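Local coordinates for protein leucine aminopeptidase 2, chloroplastic (Streptomyces sp. BC16019, PDB 5LHJ) that is a manganese-binding aminopeptidase of the M17 family that takes part in bottromycin maturation, probably by removing N-terminal residues from peptides, at residues Val80-Ala85 with Ala91-Ala96; Val122-Arg127 with Thr161-Ala166; Leu424-Ala427 with Arg431-Cys434. All coordinates share one frame; numbering follows the deposited sequence.

Interactions 1 and 2 are neighbours, with centres about 15 Å apart, and they meet where Phe93 CZ packs 3.5 Å from Arg127 CD. Helix 124-139 is therefore common ground: its start forms half of interaction 2, and its flank receives the ring of interaction 1. Interaction 3 lies on the other side of the chain's centre, in the catalytic part, about 49 and 51 Å (centre to centre) from the first two. Interaction 1 is buried and apolar, a strand end against a helix. Interaction 2 is only partly buried and sets a carboxylate on two alanines. Interaction 3, largely buried, is held by a backbone hydrogen bond.

Interaction 1: residues Val80-Ala85 with Ala91-Ala96; sequences VGLGPA and ATFRAA
The carbonyl oxygen of Ala96 is hydrogen-bonded to Ser100 OG and is touched from the strand by Val80 CG1, whose distance to Ala96 O is 3.7 Å. The backbone N of Ala96 donates to Thr92 O at 2.9 Å, which places Thr92 and Ala96 one turn apart on the flank of helix 90-102 that Leu82 touches. Thr92 meets Leu82 through its methyl branch: CG2 stands 3.4 Å from Leu82 O. With CG2 anti to the backbone N and OG1 beside it (chi1 -47°), the methyl faces the loop while the hydroxyl is hydrogen-bonded to Thr89 N. Leu82 supplies most of the apolar contact, and its two methyls divide the work. CD2 sits between two partners, 3.6 Å from Ala96 CB and above the Phe93 ring. There the CH-pi geometry is explicit: CD2 is 4.2 Å from the ring centroid and 23° off the normal, over the face but offset to the rim. CD1 approaches the outer part of the same ring, 3.8 Å from Phe93 CE2, and the two side chains cross at about a right angle. These contacts seat the helix against the end of strand 76-81, in the macro-type N-terminal domain. The strand, helix 90-102 and strand 109-112 form a beta-alpha-beta crossover, the two strands lying parallel to strand 38-43 between them. On the strand itself Val80 extends the apolar strip, because CG1, anti to the backbone N (chi1 -175°), also lies 3.8 Å from Ala96 CB. Beyond the pair, Phe93 packs on Arg127, Ala130 and Val131 of helix 124-139.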
ATOM      1  N   VAL A  80     -44.856  10.618 -19.516  1.00 20.60           N
ATOM      2  CA  VAL A  80     -43.393  10.595 -19.497  1.00 21.30           C
ATOM      3  C   VAL A  80     -42.874  12.017 -19.639  1.00 21.59           C
ATOM      4  O   VAL A  80     -43.192  12.708 -20.609  1.00 21.91           O
ATOM      5  CB  VAL A  80     -42.831   9.716 -20.626  1.00 21.43           C
ATOM      6  CG1 VAL A  80     -41.311   9.609 -20.522  1.00 21.86           C
ATOM      7  CG2 VAL A  80     -43.490   8.343 -20.596  1.00 21.19           C
ATOM      8  N   GLY A  81     -42.079  12.452 -18.669  1.00 22.00           N
ATOM      9  CA  GLY A  81     -41.576  13.816 -18.651  1.00 22.63           C
ATOM     10  C   GLY A  81     -40.537  14.112 -19.722  1.00 23.07           C
ATOM     11  O   GLY A  81     -39.640  13.309 -19.967  1.00 23.39           O
ATOM     12  N   LEU A  82     -40.673  15.269 -20.361  1.00 23.96           N
ATOM     13  CA  LEU A  82     -39.690  15.783 -21.321  1.00 24.56           C
ATOM     14  C   LEU A  82     -39.099  17.134 -20.891  1.00 25.86           C
ATOM     15  O   LEU A  82     -38.351  17.756 -21.654  1.00 25.61           O
ATOM     16  CB  LEU A  82     -40.334  15.916 -22.703  1.00 24.88           C
ATOM     17  CG  LEU A  82     -40.817  14.610 -23.359  1.00 24.42           C
ATOM     18  CD1 LEU A  82     -41.708  14.922 -24.543  1.00 24.75           C
ATOM     19  CD2 LEU A  82     -39.652  13.737 -23.800  1.00 24.25           C
ATOM     20  N   GLY A  83     -39.410  17.575 -19.672  1.00 26.55           N
ATOM     21  CA  GLY A  83     -38.902  18.849 -19.165  1.00 28.04           C
ATOM     22  C   GLY A  83     -39.423  20.049 -19.936  1.00 29.13           C
ATOM     23  O   GLY A  83     -40.339  19.918 -20.757  1.00 28.90           O
ATOM     24  N   PRO A  84     -38.844  21.234 -19.681  1.00 31.01           N
ATOM     25  CA  PRO A  84     -39.253  22.436 -20.413  1.00 32.13           C
ATOM     26  C   PRO A  84     -39.033  22.312 -21.914  1.00 31.97           C
ATOM     27  O   PRO A  84     -37.980  21.841 -22.351  1.00 32.57           O
ATOM     28  CB  PRO A  84     -38.361  23.532 -19.819  1.00 32.97           C
ATOM     29  CG  PRO A  84     -38.011  23.032 -18.454  1.00 33.00           C
ATOM     30  CD  PRO A  84     -37.854  21.544 -18.638  1.00 32.00           C
ATOM     31  N   ALA A  85     -40.027  22.726 -22.696  1.00 32.25           N
ATOM     32  CA  ALA A  85     -39.937  22.654 -24.152  1.00 31.96           C
ATOM     33  C   ALA A  85     -38.683  23.364 -24.673  1.00 32.43           C
ATOM     34  O   ALA A  85     -38.005  22.851 -25.557  1.00 31.57           O
ATOM     35  CB  ALA A  85     -41.191  23.232 -24.790  1.00 32.40           C
ATOM     36  N   ALA A  91     -31.144  14.233 -26.682  1.00 24.34           N
ATOM     37  CA  ALA A  91     -30.803  13.378 -25.541  1.00 24.18           C
ATOM     38  C   ALA A  91     -31.972  13.246 -24.549  1.00 23.53           C
ATOM     39  O   ALA A  91     -32.144  12.198 -23.932  1.00 22.88           O
ATOM     40  CB  ALA A  91     -29.554  13.902 -24.828  1.00 25.25           C
ATOM     41  N   THR A  92     -32.753  14.315 -24.391  1.00 23.29           N
ATOM     42  CA  THR A  92     -33.974  14.270 -23.594  1.00 22.99           C
ATOM     43  C   THR A  92     -34.919  13.191 -24.109  1.00 22.17           C
ATOM     44  O   THR A  92     -35.452  12.401 -23.325  1.00 21.77           O
ATOM     45  CB  THR A  92     -34.727  15.611 -23.613  1.00 23.85           C
ATOM     46  OG1 THR A  92     -33.808  16.691 -23.376  1.00 24.55           O
ATOM     47  CG2 THR A  92     -35.818  15.634 -22.548  1.00 24.05           C
ATOM     48  N   PHE A  93     -35.122  13.163 -25.426  1.00 21.85           N
ATOM     49  CA  PHE A  93     -36.000  12.164 -26.050  1.00 21.37           C
ATOM     50  C   PHE A  93     -35.455  10.745 -25.955  1.00 21.13           C
ATOM     51  O   PHE A  93     -36.204   9.796 -25.731  1.00 20.71           O
ATOM     52  CB  PHE A  93     -36.309  12.554 -27.502  1.00 21.37           C
ATOM     53  CG  PHE A  93     -37.290  13.676 -27.595  1.00 21.72           C
ATOM     54  CD1 PHE A  93     -36.857  14.993 -27.588  1.00 22.47           C
ATOM     55  CD2 PHE A  93     -38.655  13.423 -27.630  1.00 21.76           C
ATOM     56  CE1 PHE A  93     -37.767  16.041 -27.627  1.00 22.77           C
ATOM     57  CE2 PHE A  93     -39.573  14.463 -27.673  1.00 21.76           C
ATOM     58  CZ  PHE A  93     -39.126  15.773 -27.673  1.00 22.44           C
ATOM     59  N   ARG A  94     -34.147  10.607 -26.113  1.00 21.36           N
ATOM     60  CA  ARG A  94     -33.496   9.312 -26.016  1.00 21.33           C
ATOM     61  C   ARG A  94     -33.686   8.750 -24.604  1.00 21.35           C
ATOM     62  O   ARG A  94     -34.116   7.607 -24.418  1.00 20.70           O
ATOM     63  CB  ARG A  94     -32.005   9.457 -26.391  1.00 21.76           C
ATOM     64  CG  ARG A  94     -31.350   8.189 -26.856  1.00 22.23           C
ATOM     65  CD  ARG A  94     -29.903   8.399 -27.259  1.00 22.49           C
ATOM     66  NE  ARG A  94     -29.735   9.085 -28.543  1.00 22.26           N
ATOM     67  CZ  ARG A  94     -29.321  10.345 -28.720  1.00 22.67           C
ATOM     68  NH1 ARG A  94     -29.002  11.162 -27.697  1.00 22.99           N
ATOM     69  NH2 ARG A  94     -29.212  10.801 -29.957  1.00 23.34           N
ATOM     70  N   ALA A  95     -33.406   9.584 -23.603  1.00 22.53           N
ATOM     71  CA  ALA A  95     -33.584   9.205 -22.195  1.00 22.95           C
ATOM     72  C   ALA A  95     -35.043   8.916 -21.814  1.00 22.21           C
ATOM     73  O   ALA A  95     -35.307   7.987 -21.051  1.00 22.10           O
ATOM     74  CB  ALA A  95     -33.001  10.279 -21.276  1.00 23.68           C
ATOM     75  N   ALA A  96     -35.985   9.720 -22.314  1.00 21.78           N
ATOM     76  CA  ALA A  96     -37.414   9.489 -22.052  1.00 21.51           C
ATOM     77  C   ALA A  96     -37.904   8.170 -22.636  1.00 20.58           C
ATOM     78  O   ALA A  96     -38.713   7.481 -22.023  1.00 20.21           O
ATOM     79  CB  ALA A  96     -38.266  10.641 -22.571  1.00 21.66           C
TER

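Interaction 2: residues Val122-Arg127 with Thr161-Ala166; sequences VPAAER and TPERRA
The first turns of helices 124-139 and 164-185 pack together here, Ala125 meeting Glu163 and Ala166. The CA atoms of Ala125 and Ala166 approach to 5.5 Å, a spacing that two alanines permit. The closest point is Ala166 CB against Ala125 O at 3.2 Å, a tight methyl-to-carbonyl contact, with the two CB atoms 4.2 Å apart. Glu163, at the N-cap position of its own helix, reaches the start of the other. Its chain bends at chi2 (-71°), which folds the carboxylate back over the alanines: OE1 lies 3.6 Å from Ala125 CB, and OE2 is 3.9 Å from Ala124 CB. The carboxylate carbon, Glu163 CD, is 3.9 Å from Ala125 N, which puts the negative group near the N-terminal end of helix 124-139, where the helix dipole may favour it. With an alanine here the carboxylate is gone, and the methyls of Ala124 and Ala125 would probably lose their cover and the N-terminal end of helix 124-139 the negative group beside it. Each helix start is also braced internally. An ST turn, in which Glu163 N donates to Thr161 OG1, leads into helix 164-185 from the end of strand 156-159. In the segment Val122-Arg127, the Arg127 guanidinium lies with one face over Ala124 CA, and its NH1 donates to Val122 O at 3.0 Å, while NE bonds Ala115 O.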
ATOM      1  N   VAL A 122     -36.350  20.638 -31.050  1.00 31.82           N
ATOM      2  CA  VAL A 122     -35.847  19.410 -31.664  1.00 30.81           C
ATOM      3  C   VAL A 122     -36.762  19.059 -32.845  1.00 30.39           C
ATOM      4  O   VAL A 122     -37.943  18.786 -32.631  1.00 30.31           O
ATOM      5  CB  VAL A 122     -35.812  18.221 -30.682  1.00 30.01           C
ATOM      6  CG1 VAL A 122     -35.188  16.992 -31.344  1.00 29.77           C
ATOM      7  CG2 VAL A 122     -35.030  18.582 -29.416  1.00 30.40           C
ATOM      8  N   PRO A 123     -36.229  19.068 -34.081  1.00 30.30           N
ATOM      9  CA  PRO A 123     -37.066  18.762 -35.248  1.00 30.17           C
ATOM     10  C   PRO A 123     -37.627  17.344 -35.231  1.00 29.59           C
ATOM     11  O   PRO A 123     -37.034  16.451 -34.603  1.00 28.05           O
ATOM     12  CB  PRO A 123     -36.115  18.936 -36.437  1.00 30.81           C
ATOM     13  CG  PRO A 123     -34.976  19.740 -35.931  1.00 31.59           C
ATOM     14  CD  PRO A 123     -34.845  19.396 -34.479  1.00 31.31           C
ATOM     15  N   ALA A 124     -38.750  17.147 -35.928  1.00 28.93           N
ATOM     16  CA  ALA A 124     -39.487  15.880 -35.896  1.00 28.18           C
ATOM     17  C   ALA A 124     -38.625  14.653 -36.219  1.00 27.13           C
ATOM     18  O   ALA A 124     -38.739  13.621 -35.546  1.00 25.40           O
ATOM     19  CB  ALA A 124     -40.683  15.934 -36.839  1.00 28.60           C
ATOM     20  N   ALA A 125     -37.781  14.757 -37.244  1.00 26.95           N
ATOM     21  CA  ALA A 125     -36.897  13.647 -37.619  1.00 26.71           C
ATOM     22  C   ALA A 125     -35.893  13.308 -36.511  1.00 26.55           C
ATOM     23  O   ALA A 125     -35.626  12.130 -36.255  1.00 26.27           O
ATOM     24  CB  ALA A 125     -36.155  13.946 -38.907  1.00 27.09           C
ATOM     25  N   GLU A 126     -35.351  14.336 -35.867  1.00 27.21           N
ATOM     26  CA  GLU A 126     -34.408  14.149 -34.755  1.00 27.70           C
ATOM     27  C   GLU A 126     -35.108  13.529 -33.542  1.00 25.37           C
ATOM     28  O   GLU A 126     -34.542  12.658 -32.871  1.00 24.63           O
ATOM     29  CB  GLU A 126     -33.724  15.469 -34.369  1.00 30.28           C
ATOM     30  CG  GLU A 126     -32.497  15.824 -35.205  1.00 33.88           C
ATOM     31  CD  GLU A 126     -32.776  15.941 -36.703  1.00 37.30           C
ATOM     32  OE1 GLU A 126     -33.702  16.686 -37.098  1.00 41.06           O
ATOM     33  OE2 GLU A 126     -32.067  15.281 -37.498  1.00 40.18           O
ATOM     34  N   ARG A 127     -36.343  13.951 -33.275  1.00 24.37           N
ATOM     35  CA  ARG A 127     -37.147  13.328 -32.201  1.00 23.93           C
ATOM     36  C   ARG A 127     -37.374  11.846 -32.470  1.00 23.01           C
ATOM     37  O   ARG A 127     -37.157  11.004 -31.589  1.00 22.29           O
ATOM     38  CB  ARG A 127     -38.498  14.031 -32.035  1.00 24.64           C
ATOM     39  CG  ARG A 127     -38.372  15.472 -31.558  1.00 25.61           C
ATOM     40  CD  ARG A 127     -39.693  16.057 -31.083  1.00 26.62           C
ATOM     41  NE  ARG A 127     -40.821  15.865 -31.988  1.00 27.90           N
ATOM     42  CZ  ARG A 127     -41.324  16.762 -32.843  1.00 29.25           C
ATOM     43  NH1 ARG A 127     -40.774  17.960 -33.021  1.00 30.63           N
ATOM     44  NH2 ARG A 127     -42.385  16.435 -33.565  1.00 29.77           N
ATOM     45  N   THR A 161     -44.847   8.085 -35.481  1.00 25.39           N
ATOM     46  CA  THR A 161     -44.319   9.274 -36.151  1.00 25.26           C
ATOM     47  C   THR A 161     -44.452   9.063 -37.658  1.00 25.44           C
ATOM     48  O   THR A 161     -44.341   7.929 -38.116  1.00 24.91           O
ATOM     49  CB  THR A 161     -42.828   9.554 -35.827  1.00 25.22           C
ATOM     50  OG1 THR A 161     -42.334  10.650 -36.612  1.00 25.21           O
ATOM     51  CG2 THR A 161     -41.944   8.324 -36.073  1.00 24.89           C
ATOM     52  N   PRO A 162     -44.685  10.146 -38.428  1.00 25.92           N
ATOM     53  CA  PRO A 162     -44.521  10.023 -39.890  1.00 26.21           C
ATOM     54  C   PRO A 162     -43.061   9.870 -40.363  1.00 25.99           C
ATOM     55  O   PRO A 162     -42.846   9.520 -41.523  1.00 26.13           O
ATOM     56  CB  PRO A 162     -45.129  11.330 -40.427  1.00 26.92           C
ATOM     57  CG  PRO A 162     -45.073  12.281 -39.288  1.00 26.90           C
ATOM     58  CD  PRO A 162     -45.150  11.486 -38.022  1.00 26.54           C
ATOM     59  N   GLU A 163     -42.080  10.130 -39.491  1.00 25.90           N
ATOM     60  CA  GLU A 163     -40.662  10.110 -39.858  1.00 26.32           C
ATOM     61  C   GLU A 163     -40.094   8.687 -39.860  1.00 25.94           C
ATOM     62  O   GLU A 163     -39.230   8.338 -39.047  1.00 24.55           O
ATOM     63  CB  GLU A 163     -39.857  11.002 -38.907  1.00 27.30           C
ATOM     64  CG  GLU A 163     -40.305  12.463 -38.874  1.00 28.58           C
ATOM     65  CD  GLU A 163     -39.967  13.243 -40.131  1.00 29.97           C
ATOM     66  OE1 GLU A 163     -39.035  12.874 -40.871  1.00 31.68           O
ATOM     67  OE2 GLU A 163     -40.645  14.250 -40.390  1.00 31.08           O
ATOM     68  N   ARG A 164     -40.549   7.872 -40.806  1.00 25.79           N
ATOM     69  CA  ARG A 164     -40.195   6.449 -40.811  1.00 26.06           C
ATOM     70  C   ARG A 164     -38.726   6.194 -41.131  1.00 26.64           C
ATOM     71  O   ARG A 164     -38.135   5.274 -40.581  1.00 26.03           O
ATOM     72  CB  ARG A 164     -41.086   5.647 -41.776  1.00 26.73           C
ATOM     73  CG  ARG A 164     -42.586   5.821 -41.582  1.00 27.02           C
ATOM     74  CD  ARG A 164     -43.056   5.808 -40.124  1.00 27.22           C
ATOM     75  NE  ARG A 164     -42.651   4.585 -39.423  1.00 27.64           N
ATOM     76  CZ  ARG A 164     -42.765   4.383 -38.106  1.00 27.41           C
ATOM     77  NH1 ARG A 164     -42.348   3.234 -37.586  1.00 27.41           N
ATOM     78  NH2 ARG A 164     -43.282   5.311 -37.304  1.00 27.39           N
ATOM     79  N   ARG A 165     -38.137   7.012 -42.002  1.00 27.90           N
ATOM     80  CA  ARG A 165     -36.709   6.907 -42.321  1.00 29.37           C
ATOM     81  C   ARG A 165     -35.880   7.123 -41.049  1.00 27.38           C
ATOM     82  O   ARG A 165     -34.964   6.350 -40.767  1.00 26.60           O
ATOM     83  CB  ARG A 165     -36.326   7.922 -43.413  1.00 32.61           C
ATOM     84  CG  ARG A 165     -34.838   8.148 -43.648  1.00 36.10           C
ATOM     85  CD  ARG A 165     -34.223   7.093 -44.531  1.00 39.47           C
ATOM     86  NE  ARG A 165     -34.587   7.272 -45.938  1.00 43.97           N
ATOM     87  CZ  ARG A 165     -34.216   6.454 -46.927  1.00 47.72           C
ATOM     88  NH1 ARG A 165     -33.461   5.378 -46.679  1.00 49.51           N
ATOM     89  NH2 ARG A 165     -34.609   6.714 -48.174  1.00 49.61           N
ATOM     90  N   ALA A 166     -36.217   8.167 -40.293  1.00 25.41           N
ATOM     91  CA  ALA A 166     -35.513   8.477 -39.035  1.00 24.74           C
ATOM     92  C   ALA A 166     -35.627   7.341 -38.011  1.00 23.70           C
ATOM     93  O   ALA A 166     -34.655   7.031 -37.326  1.00 23.34           O
ATOM     94  CB  ALA A 166     -36.037   9.774 -38.441  1.00 24.71           C
TER

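Interaction 3: residues Leu424-Ala427 with Arg431-Cys434; sequences LRSA and RVNC
Leu424-Ala427 and Arg431-Cys434 are two arms of a chain reversal that brings the loop back against the short, weakly bonded strand 431-432, at the edge, within this chain, of a small mixed sheet with 336-338 and 328-330. The backbone contact is concentrated on one acceptor. Val432 N donates to Leu424 O at 2.9 Å with an N-H...O angle of 152°, the donor tilted 26° from the carbonyl plane. The same oxygen receives a CA-H...O contact from Arg431 CA at 3.1 Å, so two successive residues of the strand converge on it. Ser426 and Arg431 are the nearest pair along the backbones, their CA atoms 5.0 Å apart, and this closeness is what brings Ser426 CB over the Arg431 carbonyl carbon.

The van der Waals part is carried by Val432. CG1, anti to its own carbonyl carbon (chi1 -61°), is directed at the loop, where it lies 3.6 Å from Ser426 CB and 3.5 Å from Arg425 O. The other branch, CG2, turns to Leu424 and stands 3.7 Å from Leu424 O. The two methyls thus straddle consecutive parts of the loop.

The polar side-chain ends look to other partners. Ser426 OG is hydrogen-bonded to Glu338 OE1 on the neighbouring strand and to the backbone N atoms of Val428 and Ala429 within the turn, while Arg431 NE forms a salt bridge with Asp450 OD2. Ser426 O bonds Arg146 of a neighbouring subunit, which ties the loop into the assembly. Arg431 CG stands between the backbone N and the carbonyl carbon, carrying the long chain off from the loop, whereas Arg431 CB stays 3.6 Å from Leu424 O.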
ATOM      1  N   LEU A 424       8.555   9.961 -23.950  1.00 19.61           N
ATOM      2  CA  LEU A 424       8.672   8.764 -24.768  1.00 19.88           C
ATOM      3  C   LEU A 424      10.131   8.246 -24.888  1.00 19.98           C
ATOM      4  O   LEU A 424      10.347   7.161 -25.399  1.00 18.99           O
ATOM      5  CB  LEU A 424       8.102   9.035 -26.157  1.00 20.45           C
ATOM      6  CG  LEU A 424       6.604   9.364 -26.252  1.00 20.98           C
ATOM      7  CD1 LEU A 424       6.216   9.600 -27.695  1.00 21.59           C
ATOM      8  CD2 LEU A 424       5.774   8.252 -25.645  1.00 21.36           C
ATOM      9  N   ARG A 425      11.116   9.002 -24.406  1.00 20.90           N
ATOM     10  CA  ARG A 425      12.535   8.660 -24.618  1.00 21.81           C
ATOM     11  C   ARG A 425      12.923   7.367 -23.913  1.00 20.55           C
ATOM     12  O   ARG A 425      12.473   7.111 -22.796  1.00 20.23           O
ATOM     13  CB  ARG A 425      13.451   9.797 -24.137  1.00 24.34           C
ATOM     14  CG  ARG A 425      13.356  11.035 -24.994  1.00 27.35           C
ATOM     15  CD  ARG A 425      14.081  12.208 -24.339  1.00 30.81           C
ATOM     16  NE  ARG A 425      13.909  13.434 -25.120  1.00 34.97           N
ATOM     17  CZ  ARG A 425      14.228  14.663 -24.707  1.00 38.00           C
ATOM     18  NH1 ARG A 425      14.765  14.871 -23.501  1.00 40.18           N
ATOM     19  NH2 ARG A 425      13.999  15.700 -25.513  1.00 40.30           N
ATOM     20  N   SER A 426      13.745   6.565 -24.586  1.00 19.65           N
ATOM     21  CA  SER A 426      14.292   5.310 -24.070  1.00 19.02           C
ATOM     22  C   SER A 426      15.822   5.360 -24.082  1.00 19.71           C
ATOM     23  O   SER A 426      16.420   5.951 -24.974  1.00 18.96           O
ATOM     24  CB  SER A 426      13.841   4.160 -24.965  1.00 18.84           C
ATOM     25  OG  SER A 426      14.470   2.921 -24.664  1.00 18.57           O
ATOM     26  N   ALA A 427      16.442   4.683 -23.122  1.00 20.12           N
ATOM     27  CA  ALA A 427      17.908   4.550 -23.103  1.00 20.88           C
ATOM     28  C   ALA A 427      18.407   3.466 -24.065  1.00 21.22           C
ATOM     29  O   ALA A 427      19.610   3.349 -24.270  1.00 21.96           O
ATOM     30  CB  ALA A 427      18.380   4.244 -21.692  1.00 21.18           C
ATOM     31  N   ARG A 431      11.731   4.446 -28.492  1.00 17.17           N
ATOM     32  CA  ARG A 431      10.750   4.946 -27.546  1.00 16.97           C
ATOM     33  C   ARG A 431      10.462   3.900 -26.486  1.00 16.59           C
ATOM     34  O   ARG A 431      10.803   2.716 -26.661  1.00 16.42           O
ATOM     35  CB  ARG A 431       9.443   5.271 -28.265  1.00 17.15           C
ATOM     36  CG  ARG A 431       8.834   4.050 -28.937  1.00 17.41           C
ATOM     37  CD  ARG A 431       7.625   4.404 -29.757  1.00 17.99           C
ATOM     38  NE  ARG A 431       7.900   4.996 -31.058  1.00 18.07           N
ATOM     39  CZ  ARG A 431       8.381   4.366 -32.130  1.00 18.52           C
ATOM     40  NH1 ARG A 431       8.757   3.092 -32.089  1.00 18.29           N
ATOM     41  NH2 ARG A 431       8.493   5.035 -33.265  1.00 19.10           N
ATOM     42  N   VAL A 432       9.807   4.342 -25.420  1.00 16.21           N
ATOM     43  CA  VAL A 432       9.247   3.437 -24.401  1.00 16.28           C
ATOM     44  C   VAL A 432       7.730   3.349 -24.535  1.00 16.02           C
ATOM     45  O   VAL A 432       7.102   4.257 -25.079  1.00 16.01           O
ATOM     46  CB  VAL A 432       9.567   3.880 -22.954  1.00 16.42           C
ATOM     47  CG1 VAL A 432      11.063   3.890 -22.722  1.00 16.89           C
ATOM     48  CG2 VAL A 432       8.937   5.242 -22.600  1.00 16.42           C
ATOM     49  N   ASN A 433       7.152   2.270 -24.007  1.00 15.89           N
ATOM     50  CA  ASN A 433       5.690   2.176 -23.878  1.00 15.65           C
ATOM     51  C   ASN A 433       5.148   2.673 -22.551  1.00 16.00           C
ATOM     52  O   ASN A 433       3.929   2.657 -22.366  1.00 16.15           O
ATOM     53  CB  ASN A 433       5.170   0.763 -24.187  1.00 15.47           C
ATOM     54  CG  ASN A 433       5.385  -0.224 -23.051  1.00 15.32           C
ATOM     55  OD1 ASN A 433       6.328  -0.118 -22.271  1.00 15.30           O
ATOM     56  ND2 ASN A 433       4.487  -1.200 -22.961  1.00 15.31           N
ATOM     57  N   CYS A 434       6.021   3.111 -21.635  1.00 16.35           N
ATOM     58  CA  CYS A 434       5.590   3.641 -20.338  1.00 16.96           C
ATOM     59  C   CYS A 434       6.686   4.492 -19.725  1.00 17.59           C
ATOM     60  O   CYS A 434       7.827   4.024 -19.572  1.00 17.17           O
ATOM     61  CB  CYS A 434       5.255   2.498 -19.387  1.00 17.26           C
ATOM     62  SG  CYS A 434       4.623   3.016 -17.769  1.00 18.66           S
TER